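Local coordinates for multifunctional non-homologous end joining DNA repair protein LigD (Mycobacterium tuberculosis, PDB 2IRU) that probably repairs DNA double-strand breaks together with Ku, its manganese-dependent polymerase domain, the part in this crystal, adding nucleotides at the ends before ligation, at residues V113-W118 against T240-S245. Residues are numbered along the deposited sequence; the frame is centred on the assembly and turned at random.
Sequences VHVPQW and TIAPYS
Val115 and Thr240 form an antiparallel hydrogen-bonded pair: Val115 N gives its hydrogen to Thr240 O at 2.8 Å, and Thr240 N returns one to Val115 O. Ala242 N continues the pairing onto Val113 O at 2.8 Å. Beyond it a side chain takes over: Ser245 OG, anti to its own backbone N (chi1 -177°), accepts from Val113 N at 2.9 Å in a nearly straight bond (N-H...O 167°). A type II turn from Ala242 to Ser245, closed by Ser245 N to Ala242 O, brings the serine back to the strand.

On one side of the sheet, the non-hydrogen-bonded pair His114 and Ile241 meets through a CH-pi contact. Ile241 CD1 sits over one imidazole face, 4.0 Å from the ring centroid and displaced toward the rim, closest to NE2 at 3.7 Å. Phe67 packs edge-to-face with this ring, and Glu112 OE1 bonds to NE2, which probably restricts ring rotation. Strand 240-241 borders a four-stranded antiparallel sheet of the primase-polymerase (AEP) domain, next to strand 112-115; His114 probably binds the polymerase substrate, as does neighbouring Thr239.

On the face carrying Val115, Ala242 CB points toward strand 112-115 and is met by Val115 CG2 at 4.2 Å and Val113 CG1 at 4.3 Å, with Ile47 of helix 29-47 against Val115 and Ala242.

Two waters make the polar link between Gln117 and Thr240. Gln117 NE2 donates to both; one water donates on to Thr240 O, the other to Thr240 OG1 at 2.9 Å. Arg136 NE holds the amide's OE1, while OG1 also bonds to Gln233, itself a probable substrate-binding residue.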
loop_
_atom_site.group_PDB
_atom_site.type_symbol
_atom_site.label_atom_id
_atom_site.label_comp_id
_atom_site.label_asym_id
_atom_site.label_seq_id
_atom_site.Cartn_x
_atom_site.Cartn_y
_atom_site.Cartn_z
ATOM N N VAL A 113 0.731 7.220 -1.258
ATOM C CA VAL A 113 -0.392 7.044 -0.299
ATOM C C VAL A 113 -0.138 5.744 0.482
ATOM O O VAL A 113 0.076 4.701 -0.135
ATOM C CB VAL A 113 -1.740 6.975 -1.045
ATOM C CG1 VAL A 113 -2.925 6.751 -0.087
ATOM C CG2 VAL A 113 -1.904 8.244 -1.879
ATOM N N HIS A 114 -0.157 5.822 1.810
ATOM C CA HIS A 114 0.054 4.664 2.687
ATOM C C HIS A 114 -1.190 4.475 3.537
ATOM O O HIS A 114 -1.769 5.472 4.010
ATOM C CB HIS A 114 1.238 4.929 3.616
ATOM C CG HIS A 114 2.550 5.105 2.910
ATOM N ND1 HIS A 114 3.610 4.243 3.085
ATOM C CD2 HIS A 114 2.981 6.067 2.054
ATOM C CE1 HIS A 114 4.636 4.658 2.358
ATOM N NE2 HIS A 114 4.291 5.778 1.742
ATOM N N VAL A 115 -1.638 3.227 3.698
ATOM C CA VAL A 115 -2.832 2.956 4.526
ATOM C C VAL A 115 -2.590 1.713 5.425
ATOM O O VAL A 115 -1.790 0.806 5.074
ATOM C CB VAL A 115 -4.121 2.709 3.663
ATOM C CG1 VAL A 115 -4.566 4.016 2.933
ATOM C CG2 VAL A 115 -3.915 1.527 2.664
ATOM N N PRO A 116 -3.278 1.661 6.585
ATOM C CA PRO A 116 -3.208 0.431 7.405
ATOM C C PRO A 116 -4.211 -0.607 6.920
ATOM O O PRO A 116 -4.930 -0.349 5.948
ATOM C CB PRO A 116 -3.560 0.951 8.804
ATOM C CG PRO A 116 -4.658 2.056 8.501
ATOM C CD PRO A 116 -4.108 2.721 7.197
ATOM N N GLN A 117 -4.249 -1.767 7.594
ATOM C CA GLN A 117 -5.036 -2.920 7.130
ATOM C C GLN A 117 -6.417 -2.981 7.789
ATOM O O GLN A 117 -7.163 -3.942 7.579
ATOM C CB GLN A 117 -4.249 -4.246 7.362
ATOM C CG GLN A 117 -2.810 -4.157 6.866
ATOM C CD GLN A 117 -2.718 -3.571 5.432
ATOM O OE1 GLN A 117 -3.393 -4.072 4.503
ATOM N NE2 GLN A 117 -1.908 -2.493 5.256
ATOM N N TRP A 118 -6.710 -1.954 8.573
ATOM C CA TRP A 118 -8.030 -1.763 9.183
ATOM C C TRP A 118 -8.787 -0.594 8.553
ATOM O O TRP A 118 -8.187 0.298 7.941
ATOM C CB TRP A 118 -7.924 -1.601 10.704
ATOM C CG TRP A 118 -7.027 -0.464 11.144
ATOM C CD1 TRP A 118 -5.699 -0.567 11.505
ATOM C CD2 TRP A 118 -7.385 0.920 11.310
ATOM N NE1 TRP A 118 -5.216 0.658 11.883
ATOM C CE2 TRP A 118 -6.228 1.590 11.785
ATOM C CE3 TRP A 118 -8.575 1.662 11.122
ATOM C CZ2 TRP A 118 -6.214 2.968 12.054
ATOM C CZ3 TRP A 118 -8.550 3.040 11.384
ATOM C CH2 TRP A 118 -7.365 3.672 11.825
ATOM N N THR A 240 1.091 0.917 5.286
ATOM C CA THR A 240 1.766 0.233 4.177
ATOM C C THR A 240 1.344 0.905 2.870
ATOM O O THR A 240 0.154 1.289 2.702
ATOM C CB THR A 240 1.373 -1.283 4.168
ATOM O OG1 THR A 240 1.848 -1.883 5.399
ATOM C CG2 THR A 240 1.916 -1.989 2.967
ATOM N N ILE A 241 2.329 1.126 2.004
ATOM C CA ILE A 241 2.085 1.696 0.670
ATOM C C ILE A 241 0.838 1.085 0.020
ATOM O O ILE A 241 0.691 -0.167 -0.046
ATOM C CB ILE A 241 3.314 1.517 -0.254
ATOM C CG1 ILE A 241 3.166 2.345 -1.541
ATOM C CG2 ILE A 241 3.598 0.006 -0.593
ATOM C CD1 ILE A 241 3.423 3.872 -1.308
ATOM N N ALA A 242 -0.042 1.946 -0.459
ATOM C CA ALA A 242 -1.297 1.464 -1.016
ATOM C C ALA A 242 -1.151 0.869 -2.405
ATOM O O ALA A 242 -0.418 1.406 -3.226
ATOM C CB ALA A 242 -2.295 2.559 -1.040
ATOM N N PRO A 243 -1.894 -0.229 -2.686
ATOM C CA PRO A 243 -1.873 -0.704 -4.065
ATOM C C PRO A 243 -2.205 0.457 -5.041
ATOM O O PRO A 243 -3.096 1.292 -4.746
ATOM C CB PRO A 243 -2.983 -1.754 -4.102
ATOM C CG PRO A 243 -3.020 -2.299 -2.673
ATOM C CD PRO A 243 -2.747 -1.063 -1.813
ATOM N N TYR A 244 -1.501 0.456 -6.169
ATOM C CA TYR A 244 -1.600 1.511 -7.211
ATOM C C TYR A 244 -0.933 2.857 -6.872
ATOM O O TYR A 244 -0.824 3.722 -7.745
ATOM C CB TYR A 244 -3.032 1.751 -7.644
ATOM C CG TYR A 244 -3.673 0.510 -8.214
ATOM C CD1 TYR A 244 -3.390 0.121 -9.539
ATOM C CD2 TYR A 244 -4.589 -0.248 -7.464
ATOM C CE1 TYR A 244 -3.985 -1.016 -10.097
ATOM C CE2 TYR A 244 -5.199 -1.404 -8.019
ATOM C CZ TYR A 244 -4.883 -1.766 -9.335
ATOM O OH TYR A 244 -5.434 -2.858 -9.918
ATOM N N SER A 245 -0.458 3.010 -5.634
ATOM C CA SER A 245 0.317 4.237 -5.329
ATOM C C SER A 245 1.594 4.283 -6.152
ATOM O O SER A 245 2.277 3.248 -6.346
ATOM C CB SER A 245 0.715 4.287 -3.842
ATOM O OG SER A 245 1.411 5.519 -3.543
HETATM O O HOH W 1 -1.862 -1.234 2.506
HETATM O O HOH W 2 -0.152 -1.511 7.432
#